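Local coordinates for protein acyl-CoA thioester hydrolase ybgC (Escherichia coli K-12, PDB 3GRH) that is an outer-membrane lipoprotein of the pectinesterase family and a putative thioesterase that neither binds pectin nor shows pectinesterase activity, at residues Asp278-Ser283 with Glu305-Ala310; Ala336-Ser341 with Lys367-Ala372; Leu243-Thr248 with Arg296-Arg301; Ser326-Phe331 with Val352-Ser357. All blocks are in the same frame, centred on the assembly; numbering follows the deposited sequence.

Interaction 1 (Asp278-Ser283 with Glu305-Ala310)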
loop_
_atom_site.group_PDB
_atom_site.type_symbol
_atom_site.label_atom_id
_atom_site.label_comp_id
_atom_site.label_asym_id
_atom_site.label_seq_id
_atom_site.Cartn_x
_atom_site.Cartn_y
_atom_site.Cartn_z
ATOM N N ASP A 278 0.152 -12.586 0.332
ATOM C CA ASP A 278 -0.818 -13.512 -0.251
ATOM C C ASP A 278 -2.232 -12.952 -0.390
ATOM O O ASP A 278 -2.707 -12.724 -1.496
ATOM C CB ASP A 278 -0.789 -14.904 0.442
ATOM C CG ASP A 278 -0.792 -14.864 1.960
ATOM O OD1 ASP A 278 -1.499 -14.049 2.606
ATOM O OD2 ASP A 278 -0.143 -15.790 2.535
ATOM N N VAL A 279 -2.892 -12.711 0.721
ATOM C CA VAL A 279 -4.291 -12.258 0.768
ATOM C C VAL A 279 -4.333 -10.765 1.049
ATOM O O VAL A 279 -3.867 -10.265 2.044
ATOM C CB VAL A 279 -5.014 -13.009 1.866
ATOM C CG1 VAL A 279 -6.432 -12.455 2.117
ATOM C CG2 VAL A 279 -5.068 -14.489 1.493
ATOM N N ASP A 280 -4.906 -10.028 0.114
ATOM C CA ASP A 280 -5.084 -8.585 0.211
ATOM C C ASP A 280 -3.774 -7.901 0.476
ATOM O O ASP A 280 -3.650 -7.160 1.468
ATOM C CB ASP A 280 -6.172 -8.290 1.247
ATOM C CG ASP A 280 -7.517 -8.931 0.925
ATOM O OD1 ASP A 280 -7.820 -9.294 -0.223
ATOM O OD2 ASP A 280 -8.375 -9.054 1.885
ATOM N N ILE A 281 -2.835 -8.068 -0.448
ATOM C CA ILE A 281 -1.492 -7.621 -0.260
ATOM C C ILE A 281 -1.459 -6.098 -0.132
ATOM O O ILE A 281 -0.692 -5.571 0.638
ATOM C CB ILE A 281 -0.634 -8.117 -1.384
ATOM C CG1 ILE A 281 -0.706 -9.650 -1.537
ATOM C CG2 ILE A 281 0.806 -7.639 -1.219
ATOM C CD1 ILE A 281 0.045 -10.083 -2.769
ATOM N N VAL A 282 -2.217 -5.398 -0.951
ATOM C CA VAL A 282 -2.309 -3.910 -0.907
ATOM C C VAL A 282 -3.780 -3.573 -0.649
ATOM O O VAL A 282 -4.619 -3.944 -1.406
ATOM C CB VAL A 282 -1.878 -3.270 -2.229
ATOM C CG1 VAL A 282 -2.214 -1.800 -2.174
ATOM C CG2 VAL A 282 -0.382 -3.574 -2.459
ATOM N N SER A 283 -4.063 -3.005 0.509
ATOM C CA SER A 283 -5.406 -2.761 0.965
ATOM C C SER A 283 -5.617 -1.345 1.395
ATOM O O SER A 283 -4.667 -0.674 1.824
ATOM C CB SER A 283 -5.610 -3.628 2.243
ATOM O OG SER A 283 -5.526 -5.038 2.040
ATOM N N GLU A 305 -5.942 -19.317 -1.861
ATOM C CA GLU A 305 -6.414 -18.018 -2.301
ATOM C C GLU A 305 -5.310 -17.000 -2.212
ATOM O O GLU A 305 -4.362 -17.156 -1.433
ATOM C CB GLU A 305 -7.574 -17.560 -1.429
ATOM C CG GLU A 305 -7.161 -17.393 0.068
ATOM C CD GLU A 305 -8.355 -17.092 0.992
ATOM O OE1 GLU A 305 -9.399 -16.596 0.509
ATOM O OE2 GLU A 305 -8.230 -17.370 2.226
ATOM N N ALA A 306 -5.436 -15.964 -3.039
ATOM C CA ALA A 306 -4.505 -14.868 -3.021
ATOM C C ALA A 306 -5.117 -13.766 -3.803
ATOM O O ALA A 306 -5.756 -14.015 -4.775
ATOM C CB ALA A 306 -3.207 -15.259 -3.711
ATOM N N TYR A 307 -4.944 -12.539 -3.348
ATOM C CA TYR A 307 -5.552 -11.350 -3.949
ATOM C C TYR A 307 -4.597 -10.192 -3.822
ATOM O O TYR A 307 -4.289 -9.838 -2.711
ATOM C CB TYR A 307 -6.868 -10.931 -3.275
ATOM C CG TYR A 307 -7.791 -12.065 -2.920
ATOM C CD1 TYR A 307 -8.659 -12.629 -3.847
ATOM C CD2 TYR A 307 -7.707 -12.625 -1.658
ATOM C CE1 TYR A 307 -9.460 -13.715 -3.468
ATOM C CE2 TYR A 307 -8.486 -13.740 -1.317
ATOM C CZ TYR A 307 -9.349 -14.243 -2.228
ATOM O OH TYR A 307 -10.180 -15.321 -1.853
ATOM N N VAL A 308 -4.166 -9.577 -4.918
ATOM C CA VAL A 308 -3.189 -8.562 -4.821
ATOM C C VAL A 308 -3.741 -7.285 -4.238
ATOM O O VAL A 308 -3.233 -6.740 -3.282
ATOM C CB VAL A 308 -2.492 -8.279 -6.146
ATOM C CG1 VAL A 308 -1.417 -7.185 -5.983
ATOM C CG2 VAL A 308 -1.898 -9.620 -6.670
ATOM N N PHE A 309 -4.829 -6.771 -4.838
ATOM C CA PHE A 309 -5.378 -5.482 -4.443
ATOM C C PHE A 309 -6.724 -5.591 -3.769
ATOM O O PHE A 309 -7.625 -6.291 -4.262
ATOM C CB PHE A 309 -5.557 -4.599 -5.698
ATOM C CG PHE A 309 -4.302 -4.214 -6.345
ATOM C CD1 PHE A 309 -3.431 -3.304 -5.763
ATOM C CD2 PHE A 309 -4.009 -4.746 -7.558
ATOM C CE1 PHE A 309 -2.223 -3.034 -6.363
ATOM C CE2 PHE A 309 -2.847 -4.406 -8.197
ATOM C CZ PHE A 309 -1.960 -3.567 -7.585
ATOM N N ALA A 310 -6.890 -4.895 -2.631
ATOM C CA ALA A 310 -8.167 -4.838 -1.908
ATOM C C ALA A 310 -8.494 -3.421 -1.515
ATOM O O ALA A 310 -8.344 -3.012 -0.340
ATOM C CB ALA A 310 -8.061 -5.710 -0.653
#
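The Tyr307 ring meets Val279 edge-on: CG1 of Val279 lies near the ring plane, 4.0 Å from CD2 of Tyr307. OE1 of Glu305 also lies in that plane at the ring edge and accepts from Tyr307 OH at 2.8 Å through its anti lone pair, while Arg340 makes a cation-pi contact with the ring. Phe309 has the CG1 methyl of Val308 over the centre of one face, 3.8 Å above the plane, and Phe295 packs with it edge-to-face. The Val282 side chain lies beside Phe309, pointing the same way, its CB 3.9 Å from CD1 of Phe309. Asp280, the predicted nucleophile, keeps its CG beside its own backbone N (chi1 -59°), which lays the carboxylate next to Tyr307 with the two planes 40° apart. Its OD1 is held by a salt bridge to Arg340. The backbones behind these contacts belong to two successive coils of the parallel beta-helix, stacked where the chain turns a corner, and Val282 and Ser283 pair in parallel with Phe309 and Ala310. Tyr307 N donates to Asp278 O, and Tyr307 O in turn accepts from Ile281 N at 3.2 Å and, weakly, from Asp280 N. Past the corner, Val282 N reaches Val308 O at 2.9 Å and Ala310 N reaches Val282 O at 2.7 Å. Ser283 OG donates to Asp280 O at 2.9 Å from above the carbonyl plane.

Interaction 2 (Ala336-Ser341 with Lys367-Ala372)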
loop_
_atom_site.group_PDB
_atom_site.type_symbol
_atom_site.label_atom_id
_atom_site.label_comp_id
_atom_site.label_asym_id
_atom_site.label_seq_id
_atom_site.Cartn_x
_atom_site.Cartn_y
_atom_site.Cartn_z
ATOM N N ALA A 336 -4.148 -17.538 -7.787
ATOM C CA ALA A 336 -4.024 -16.104 -7.445
ATOM C C ALA A 336 -4.913 -15.206 -8.306
ATOM O O ALA A 336 -5.091 -15.379 -9.479
ATOM C CB ALA A 336 -2.587 -15.679 -7.584
ATOM N N GLN A 337 -5.449 -14.188 -7.662
ATOM C CA GLN A 337 -6.276 -13.213 -8.326
ATOM C C GLN A 337 -5.738 -11.806 -8.137
ATOM O O GLN A 337 -4.964 -11.541 -7.259
ATOM C CB GLN A 337 -7.707 -13.366 -7.793
ATOM C CG GLN A 337 -8.384 -14.568 -8.374
ATOM C CD GLN A 337 -9.698 -14.933 -7.678
ATOM O OE1 GLN A 337 -9.695 -15.201 -6.462
ATOM N NE2 GLN A 337 -10.773 -15.014 -8.424
ATOM N N LEU A 338 -6.121 -10.888 -9.037
ATOM C CA LEU A 338 -5.596 -9.517 -9.016
ATOM C C LEU A 338 -6.194 -8.721 -7.917
ATOM O O LEU A 338 -5.584 -7.725 -7.442
ATOM C CB LEU A 338 -5.807 -8.867 -10.335
ATOM C CG LEU A 338 -5.103 -9.454 -11.534
ATOM C CD1 LEU A 338 -5.612 -8.715 -12.785
ATOM C CD2 LEU A 338 -3.614 -9.307 -11.330
ATOM N N GLY A 339 -7.406 -9.083 -7.446
ATOM C CA GLY A 339 -7.957 -8.298 -6.377
ATOM C C GLY A 339 -9.391 -8.623 -6.020
ATOM O O GLY A 339 -10.007 -9.509 -6.601
ATOM N N ARG A 340 -9.914 -7.856 -5.080
ATOM C CA ARG A 340 -11.336 -7.936 -4.640
ATOM C C ARG A 340 -11.602 -6.671 -3.870
ATOM O O ARG A 340 -10.716 -6.003 -3.356
ATOM C CB ARG A 340 -11.655 -9.130 -3.773
ATOM C CG ARG A 340 -10.806 -9.223 -2.553
ATOM C CD ARG A 340 -11.124 -10.478 -1.793
ATOM N NE ARG A 340 -10.353 -10.603 -0.563
ATOM C CZ ARG A 340 -10.531 -11.574 0.331
ATOM N NH1 ARG A 340 -11.443 -12.537 0.155
ATOM N NH2 ARG A 340 -9.802 -11.588 1.432
ATOM N N SER A 341 -12.848 -6.237 -3.865
ATOM C CA SER A 341 -13.141 -5.014 -3.147
ATOM C C SER A 341 -13.223 -5.269 -1.651
ATOM O O SER A 341 -13.707 -6.317 -1.223
ATOM C CB SER A 341 -14.483 -4.434 -3.673
ATOM O OG SER A 341 -14.875 -3.232 -2.971
ATOM N N LYS A 367 -11.055 -15.596 -14.119
ATOM C CA LYS A 367 -11.708 -14.799 -13.108
ATOM C C LYS A 367 -10.644 -14.080 -12.269
ATOM O O LYS A 367 -10.286 -14.471 -11.171
ATOM C CB LYS A 367 -12.557 -15.661 -12.216
ATOM C CG LYS A 367 -13.733 -16.260 -12.883
ATOM C CD LYS A 367 -14.654 -16.859 -11.860
ATOM C CE LYS A 367 -16.023 -17.148 -12.462
ATOM N NZ LYS A 367 -15.993 -17.156 -13.963
ATOM N N PRO A 368 -10.048 -13.041 -12.830
ATOM C CA PRO A 368 -9.003 -12.362 -12.111
ATOM C C PRO A 368 -9.428 -11.537 -10.914
ATOM O O PRO A 368 -8.603 -11.191 -10.118
ATOM C CB PRO A 368 -8.403 -11.431 -13.183
ATOM C CG PRO A 368 -9.519 -11.272 -14.144
ATOM C CD PRO A 368 -10.239 -12.512 -14.191
ATOM N N TRP A 369 -10.709 -11.230 -10.809
ATOM C CA TRP A 369 -11.243 -10.468 -9.719
ATOM C C TRP A 369 -12.271 -11.278 -8.937
ATOM O O TRP A 369 -13.212 -11.876 -9.482
ATOM C CB TRP A 369 -11.883 -9.204 -10.247
ATOM C CG TRP A 369 -11.067 -8.359 -11.146
ATOM C CD1 TRP A 369 -11.241 -8.204 -12.467
ATOM C CD2 TRP A 369 -9.959 -7.489 -10.782
ATOM N NE1 TRP A 369 -10.316 -7.281 -12.967
ATOM C CE2 TRP A 369 -9.529 -6.864 -11.913
ATOM C CE3 TRP A 369 -9.336 -7.182 -9.554
ATOM C CZ2 TRP A 369 -8.492 -5.945 -11.889
ATOM C CZ3 TRP A 369 -8.323 -6.288 -9.542
ATOM C CH2 TRP A 369 -7.912 -5.690 -10.671
ATOM N N ALA A 370 -12.055 -11.321 -7.640
ATOM C CA ALA A 370 -12.880 -12.117 -6.723
ATOM C C ALA A 370 -14.054 -11.339 -6.146
ATOM O O ALA A 370 -14.102 -10.109 -6.158
ATOM C CB ALA A 370 -11.995 -12.645 -5.593
ATOM N N ASP A 371 -14.983 -12.066 -5.534
ATOM C CA ASP A 371 -16.050 -11.388 -4.806
ATOM C C ASP A 371 -15.516 -10.585 -3.627
ATOM O O ASP A 371 -14.409 -10.856 -3.105
ATOM C CB ASP A 371 -17.006 -12.405 -4.243
ATOM C CG ASP A 371 -17.637 -13.270 -5.299
ATOM O OD1 ASP A 371 -17.469 -13.030 -6.528
ATOM O OD2 ASP A 371 -18.327 -14.258 -4.882
ATOM N N ALA A 372 -16.310 -9.629 -3.152
ATOM C CA ALA A 372 -15.815 -8.707 -2.103
ATOM C C ALA A 372 -15.642 -9.358 -0.766
ATOM O O ALA A 372 -16.393 -10.286 -0.408
ATOM C CB ALA A 372 -16.738 -7.532 -1.954
HETATM O O HOH W 1 -13.352 -13.078 -1.958
HETATM O O HOH W 2 -14.881 -7.606 -5.488
#
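Leu338 sits over one face of the Trp369 indole, with its CB 3.9 Å from the centroid of the six-membered ring and only 19° off the normal. This is a CH-pi contact at the heart of the tight half of the interface. The indole also presses on the backbone of Gly339, whose N is 3.4 Å from Trp369 CE3. A side chain at Gly339 would run into the ring, and the backbone angles there would in any case jam a CB against the preceding carbonyl. CD1 of Leu338 reaches on to CB of Pro368, and Phe379 adds a second aromatic ring beside Trp369. Backbone bonds seal this part: Leu338 N gives to Pro368 O at 2.7 Å, and Ala370 N to Gly339 O at 2.9 Å. In the same tight part the Gln337 chain, extended beyond CG, brings NE2 within 2.8 Å of Lys367 O, a bond of 169° that lies in the plane of the amide.

The other half is looser, and water does the joining on a side where Asp371 is exposed to solvent. One water spans Arg340 NH1 (2.9 Å) and Asp371 O, while another accepts from Ser341 N and lies within 2.7 Å of Ala370 O. Only the near part of Arg340 packs here: its CB is 3.3 Å from Asp371 O, and the chain then leads away toward Asp280. The arginine that, by similarity, binds substrate thus projects from one of two neighbouring parallel beta-helix strands, as in the pectinesterase family.

Interaction 3 (Leu243-Thr248 with Arg296-Arg301)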
loop_
_atom_site.group_PDB
_atom_site.type_symbol
_atom_site.label_atom_id
_atom_site.label_comp_id
_atom_site.label_asym_id
_atom_site.label_seq_id
_atom_site.Cartn_x
_atom_site.Cartn_y
_atom_site.Cartn_z
ATOM N N LEU A 243 7.282 -6.606 2.974
ATOM C CA LEU A 243 7.189 -8.054 3.025
ATOM C C LEU A 243 6.180 -8.478 4.050
ATOM O O LEU A 243 6.225 -8.080 5.227
ATOM C CB LEU A 243 8.541 -8.698 3.334
ATOM C CG LEU A 243 9.624 -8.330 2.358
ATOM C CD1 LEU A 243 10.928 -8.967 2.764
ATOM C CD2 LEU A 243 9.329 -8.629 0.935
ATOM N N GLY A 244 5.230 -9.310 3.614
ATOM C CA GLY A 244 4.242 -9.868 4.495
ATOM C C GLY A 244 3.537 -11.043 3.871
ATOM O O GLY A 244 4.093 -11.712 2.986
ATOM N N ARG A 245 2.339 -11.272 4.400
ATOM C CA ARG A 245 1.454 -12.351 3.920
ATOM C C ARG A 245 0.088 -11.708 3.760
ATOM O O ARG A 245 -0.180 -11.139 2.719
ATOM C CB ARG A 245 1.448 -13.538 4.793
ATOM C CG ARG A 245 2.765 -14.231 4.901
ATOM C CD ARG A 245 3.161 -14.936 3.708
ATOM N NE ARG A 245 4.469 -15.595 3.933
ATOM C CZ ARG A 245 5.637 -15.143 3.480
ATOM N NH1 ARG A 245 5.740 -14.037 2.770
ATOM N NH2 ARG A 245 6.766 -15.866 3.698
ATOM N N GLN A 246 -0.730 -11.653 4.816
ATOM C CA GLN A 246 -2.053 -10.990 4.696
ATOM C C GLN A 246 -1.993 -9.543 5.094
ATOM O O GLN A 246 -1.530 -9.214 6.137
ATOM C CB GLN A 246 -3.103 -11.746 5.526
ATOM C CG GLN A 246 -4.480 -11.323 5.323
ATOM C CD GLN A 246 -5.452 -11.948 6.238
ATOM O OE1 GLN A 246 -5.321 -13.113 6.542
ATOM N NE2 GLN A 246 -6.422 -11.148 6.756
ATOM N N ASN A 247 -2.444 -8.672 4.199
ATOM C CA ASN A 247 -2.540 -7.224 4.398
ATOM C C ASN A 247 -1.155 -6.582 4.569
ATOM O O ASN A 247 -1.009 -5.629 5.363
ATOM C CB ASN A 247 -3.395 -6.881 5.614
ATOM C CG ASN A 247 -4.834 -7.298 5.490
ATOM O OD1 ASN A 247 -5.308 -8.120 6.307
ATOM N ND2 ASN A 247 -5.549 -6.758 4.505
ATOM N N THR A 248 -0.173 -6.931 3.730
ATOM C CA THR A 248 1.130 -6.374 3.786
ATOM C C THR A 248 1.261 -4.844 3.807
ATOM O O THR A 248 1.947 -4.313 4.670
ATOM C CB THR A 248 1.894 -6.929 2.595
ATOM O OG1 THR A 248 1.912 -8.363 2.679
ATOM C CG2 THR A 248 3.282 -6.416 2.606
ATOM N N ARG A 296 4.537 -9.746 -5.747
ATOM C CA ARG A 296 4.756 -11.215 -5.719
ATOM C C ARG A 296 3.786 -11.839 -4.760
ATOM O O ARG A 296 3.706 -11.464 -3.559
ATOM C CB ARG A 296 6.176 -11.560 -5.296
ATOM C CG ARG A 296 6.438 -13.052 -5.083
ATOM C CD ARG A 296 6.905 -13.707 -6.361
ATOM N NE ARG A 296 8.133 -13.055 -6.856
ATOM C CZ ARG A 296 8.858 -13.438 -7.905
ATOM N NH1 ARG A 296 8.549 -14.529 -8.625
ATOM N NH2 ARG A 296 9.923 -12.724 -8.229
ATOM N N VAL A 297 3.026 -12.801 -5.296
ATOM C CA VAL A 297 2.178 -13.644 -4.470
ATOM C C VAL A 297 2.924 -14.870 -4.039
ATOM O O VAL A 297 3.457 -15.577 -4.920
ATOM C CB VAL A 297 0.910 -14.065 -5.236
ATOM C CG1 VAL A 297 0.130 -15.140 -4.393
ATOM C CG2 VAL A 297 0.057 -12.896 -5.479
ATOM N N VAL A 298 2.942 -15.152 -2.732
ATOM C CA VAL A 298 3.619 -16.340 -2.176
ATOM C C VAL A 298 2.572 -17.338 -1.758
ATOM O O VAL A 298 1.456 -16.949 -1.409
ATOM C CB VAL A 298 4.585 -16.009 -1.045
ATOM C CG1 VAL A 298 5.699 -15.103 -1.565
ATOM C CG2 VAL A 298 3.872 -15.302 0.120
ATOM N N ASN A 299 2.900 -18.626 -1.801
ATOM C CA ASN A 299 1.923 -19.634 -1.400
ATOM C C ASN A 299 2.433 -20.535 -0.261
ATOM O O ASN A 299 1.930 -21.648 -0.077
ATOM C CB ASN A 299 1.463 -20.481 -2.589
ATOM C CG ASN A 299 2.529 -21.375 -3.101
ATOM O OD1 ASN A 299 3.723 -21.176 -2.829
ATOM N ND2 ASN A 299 2.131 -22.352 -3.919
ATOM N N SER A 300 3.325 -19.990 0.568
ATOM C CA SER A 300 3.899 -20.730 1.691
ATOM C C SER A 300 2.953 -20.803 2.904
ATOM O O SER A 300 3.033 -21.757 3.746
ATOM C CB SER A 300 5.234 -20.125 2.099
ATOM O OG SER A 300 5.187 -18.727 2.042
ATOM N N ARG A 301 2.065 -19.829 3.035
ATOM C CA ARG A 301 1.147 -19.824 4.168
ATOM C C ARG A 301 -0.213 -20.380 3.743
ATOM O O ARG A 301 -0.852 -21.150 4.470
ATOM C CB ARG A 301 0.975 -18.411 4.753
ATOM C CG ARG A 301 0.128 -18.360 5.975
ATOM C CD ARG A 301 -0.169 -16.949 6.318
ATOM N NE ARG A 301 -1.029 -16.267 5.334
ATOM C CZ ARG A 301 -2.331 -16.067 5.484
ATOM N NH1 ARG A 301 -2.963 -16.560 6.556
ATOM N NH2 ARG A 301 -3.018 -15.394 4.576
HETATM O O HOH W 3 -5.969 -15.251 4.968
#
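Arg245 and Val298 cross at about a right angle, so that the CG2 methyl of Val298 comes down on one face of the guanidinium, 3.5 Å from Arg245 NH1. A bend at chi2 (-71°) folds the Arg245 chain back, and NH1 can then also reach its neighbour's carbonyl, Gly244 O, at 2.9 Å. Ser300 OG stands obliquely to the same guanidinium, 3.7 Å from Arg245 NH2. Nearer the backbone of Arg245, Arg301 bends at chi3 and sets its NE 3.7 Å from CB of Arg245. Its guanidinium is turned 46° from the Gln246 amide; a water accepts from Arg301 NH2 at 3.0 Å and lies 2.7 Å from Gln246 OE1. Asn222 accepts from Gln246 NE2, and His223 N bonds OE1.

Asp216 takes both Arg245 NE and Ser300 OG, Glu276 takes Arg245 NH1, and Asp278 pairs with Arg301. With an alanine here in place of Arg245, Asp216 and Glu276 would probably each lose a positive partner, and the Val298 methyl its flat support. Arg245 NE and Arg301 NE, 5.7 Å apart, are probably tolerated as neighbours because acids lie against both, so the contact probably combines apolar packing on arginine with charge balance, Asp216 gripping both segments.

Interaction 4 (Ser326-Phe331 with Val352-Ser357)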
loop_
_atom_site.group_PDB
_atom_site.type_symbol
_atom_site.label_atom_id
_atom_site.label_comp_id
_atom_site.label_asym_id
_atom_site.label_seq_id
_atom_site.Cartn_x
_atom_site.Cartn_y
_atom_site.Cartn_z
ATOM N N SER A 326 4.138 -2.043 -14.061
ATOM C CA SER A 326 4.461 -2.882 -12.917
ATOM C C SER A 326 4.457 -4.376 -13.395
ATOM O O SER A 326 4.287 -4.658 -14.566
ATOM C CB SER A 326 3.509 -2.550 -11.796
ATOM O OG SER A 326 3.881 -1.277 -11.217
ATOM N N ARG A 327 4.885 -5.260 -12.493
ATOM C CA ARG A 327 5.140 -6.680 -12.761
ATOM C C ARG A 327 4.407 -7.457 -11.680
ATOM O O ARG A 327 4.468 -7.128 -10.529
ATOM C CB ARG A 327 6.631 -7.005 -12.771
ATOM C CG ARG A 327 7.309 -6.379 -13.886
ATOM C CD ARG A 327 8.794 -6.738 -13.822
ATOM N NE ARG A 327 9.482 -5.999 -12.768
ATOM C CZ ARG A 327 10.495 -6.461 -12.029
ATOM N NH1 ARG A 327 10.954 -7.686 -12.189
ATOM N NH2 ARG A 327 11.076 -5.669 -11.139
ATOM N N PHE A 328 3.661 -8.462 -12.077
ATOM C CA PHE A 328 2.879 -9.276 -11.171
ATOM C C PHE A 328 3.250 -10.758 -11.353
ATOM O O PHE A 328 3.224 -11.266 -12.450
ATOM C CB PHE A 328 1.379 -9.132 -11.481
ATOM C CG PHE A 328 0.844 -7.754 -11.237
ATOM C CD1 PHE A 328 0.294 -7.407 -10.047
ATOM C CD2 PHE A 328 0.991 -6.773 -12.163
ATOM C CE1 PHE A 328 -0.146 -6.118 -9.770
ATOM C CE2 PHE A 328 0.532 -5.499 -11.871
ATOM C CZ PHE A 328 -0.036 -5.162 -10.729
ATOM N N ASN A 329 3.686 -11.400 -10.300
ATOM C CA ASN A 329 4.145 -12.795 -10.339
ATOM C C ASN A 329 3.485 -13.614 -9.259
ATOM O O ASN A 329 3.435 -13.208 -8.123
ATOM C CB ASN A 329 5.650 -12.790 -10.173
ATOM C CG ASN A 329 6.386 -12.175 -11.365
ATOM O OD1 ASN A 329 6.132 -12.594 -12.494
ATOM N ND2 ASN A 329 7.297 -11.216 -11.132
ATOM N N ALA A 330 2.997 -14.792 -9.601
ATOM C CA ALA A 330 2.415 -15.706 -8.578
ATOM C C ALA A 330 2.896 -17.134 -8.759
ATOM O O ALA A 330 3.087 -17.540 -9.871
ATOM C CB ALA A 330 0.937 -15.670 -8.658
ATOM N N PHE A 331 3.096 -17.839 -7.650
ATOM C CA PHE A 331 3.594 -19.253 -7.679
ATOM C C PHE A 331 2.590 -20.280 -8.250
ATOM O O PHE A 331 2.663 -20.605 -9.429
ATOM C CB PHE A 331 4.082 -19.701 -6.283
ATOM C CG PHE A 331 5.304 -18.973 -5.818
ATOM C CD1 PHE A 331 5.181 -17.819 -5.085
ATOM C CD2 PHE A 331 6.576 -19.398 -6.178
ATOM C CE1 PHE A 331 6.298 -17.109 -4.670
ATOM C CE2 PHE A 331 7.704 -18.681 -5.774
ATOM C CZ PHE A 331 7.563 -17.549 -5.015
ATOM N N VAL A 352 -9.582 0.186 -8.706
ATOM C CA VAL A 352 -8.207 -0.140 -9.122
ATOM C C VAL A 352 -8.123 -0.251 -10.576
ATOM O O VAL A 352 -9.023 -0.783 -11.227
ATOM C CB VAL A 352 -7.661 -1.360 -8.447
ATOM C CG1 VAL A 352 -8.526 -2.475 -8.613
ATOM C CG2 VAL A 352 -6.231 -1.691 -8.962
ATOM N N VAL A 353 -7.060 0.325 -11.134
ATOM C CA VAL A 353 -6.691 0.156 -12.541
ATOM C C VAL A 353 -5.302 -0.425 -12.620
ATOM O O VAL A 353 -4.392 0.103 -12.009
ATOM C CB VAL A 353 -6.740 1.490 -13.285
ATOM C CG1 VAL A 353 -6.146 1.405 -14.655
ATOM C CG2 VAL A 353 -8.154 2.021 -13.393
ATOM N N ILE A 354 -5.132 -1.488 -13.365
ATOM C CA ILE A 354 -3.837 -2.044 -13.682
ATOM C C ILE A 354 -3.582 -1.835 -15.142
ATOM O O ILE A 354 -4.362 -2.283 -15.978
ATOM C CB ILE A 354 -3.769 -3.546 -13.329
ATOM C CG1 ILE A 354 -3.971 -3.797 -11.865
ATOM C CG2 ILE A 354 -2.343 -4.101 -13.710
ATOM C CD1 ILE A 354 -4.104 -5.320 -11.544
ATOM N N ARG A 355 -2.557 -1.042 -15.452
ATOM C CA ARG A 355 -2.242 -0.662 -16.829
ATOM C C ARG A 355 -0.816 -0.837 -17.203
ATOM O O ARG A 355 0.073 -0.712 -16.376
ATOM C CB ARG A 355 -2.684 0.755 -17.167
ATOM C CG ARG A 355 -2.076 1.802 -16.341
ATOM C CD ARG A 355 -2.623 3.202 -16.711
ATOM N NE ARG A 355 -2.270 3.561 -18.096
ATOM C CZ ARG A 355 -2.878 4.503 -18.820
ATOM N NH1 ARG A 355 -3.776 5.299 -18.326
ATOM N NH2 ARG A 355 -2.406 4.697 -20.067
ATOM N N ASP A 356 -0.589 -1.138 -18.459
ATOM C CA ASP A 356 0.739 -1.171 -18.989
ATOM C C ASP A 356 1.731 -2.087 -18.197
ATOM O O ASP A 356 2.937 -1.795 -18.093
ATOM C CB ASP A 356 1.308 0.254 -19.101
ATOM C CG ASP A 356 0.370 1.214 -19.813
ATOM O OD1 ASP A 356 -0.064 0.898 -20.945
ATOM O OD2 ASP A 356 0.062 2.321 -19.228
ATOM N N SER A 357 1.194 -3.166 -17.660
ATOM C CA SER A 357 1.873 -4.026 -16.746
ATOM C C SER A 357 2.010 -5.450 -17.248
ATOM O O SER A 357 1.255 -5.902 -18.083
ATOM C CB SER A 357 1.165 -4.017 -15.402
ATOM O OG SER A 357 1.355 -2.729 -14.783
#
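At a corner of the parallel beta-helix, where strand 351-355 gives way to the next turn, Ser357 receives the backbone N-H of Ser326 from the preceding coil. Its OG accepts that proton at 3.0 Å, with an N-H...O angle of 161°, and donates its own to Arg355 O at 2.9 Å from above the carbonyl plane. Because OG stands beside the backbone N of Ser357 (chi1 -70°), one hydroxyl can serve both coils. CB of the same serine lies in the plane of the Phe328 ring, at its edge, 3.9 Å from CE2. The phenyl ring is met from the opposing direction by Ile354, whose CG2 comes obliquely to 3.7 Å from Phe328 CE2, an apolar contact in the interior of the helix. Replacing Ser357 with an alanine here is likely to leave both the Ser326 amide and the Arg355 carbonyl without this mate.

Strand 327-330 lies between strands 294-297 and 358-359: Phe328 stacks on Phe295 of the first, and its backbone bonds to Ala358 and Asn360 at the second. Strand 351-355, by contrast, belongs to another face, flanked by strands 321-324 and 403-407.

All four contacts belong to one right-handed parallel beta-helix, the fold of the pectinesterase family, and follow its coils. Interaction 3 opens first and alternates along the chain with interaction 1; interactions 4 and 2 alternate in the same way further on. The centres of interactions 1 and 2 are about 8 Å apart, as are those of 1 and 3, whereas 2 and 3 are about 15 Å apart and 3 and 4 about 16 Å. Strands 307-311 and 337-342 are neighbours, so interaction 1 leads directly into interaction 2, and Asp280 and Arg340 join the two as predicted nucleophile and probable substrate-binding residue. Interaction 4 packs its Phe328 and Ile354 against Phe309 of interaction 1.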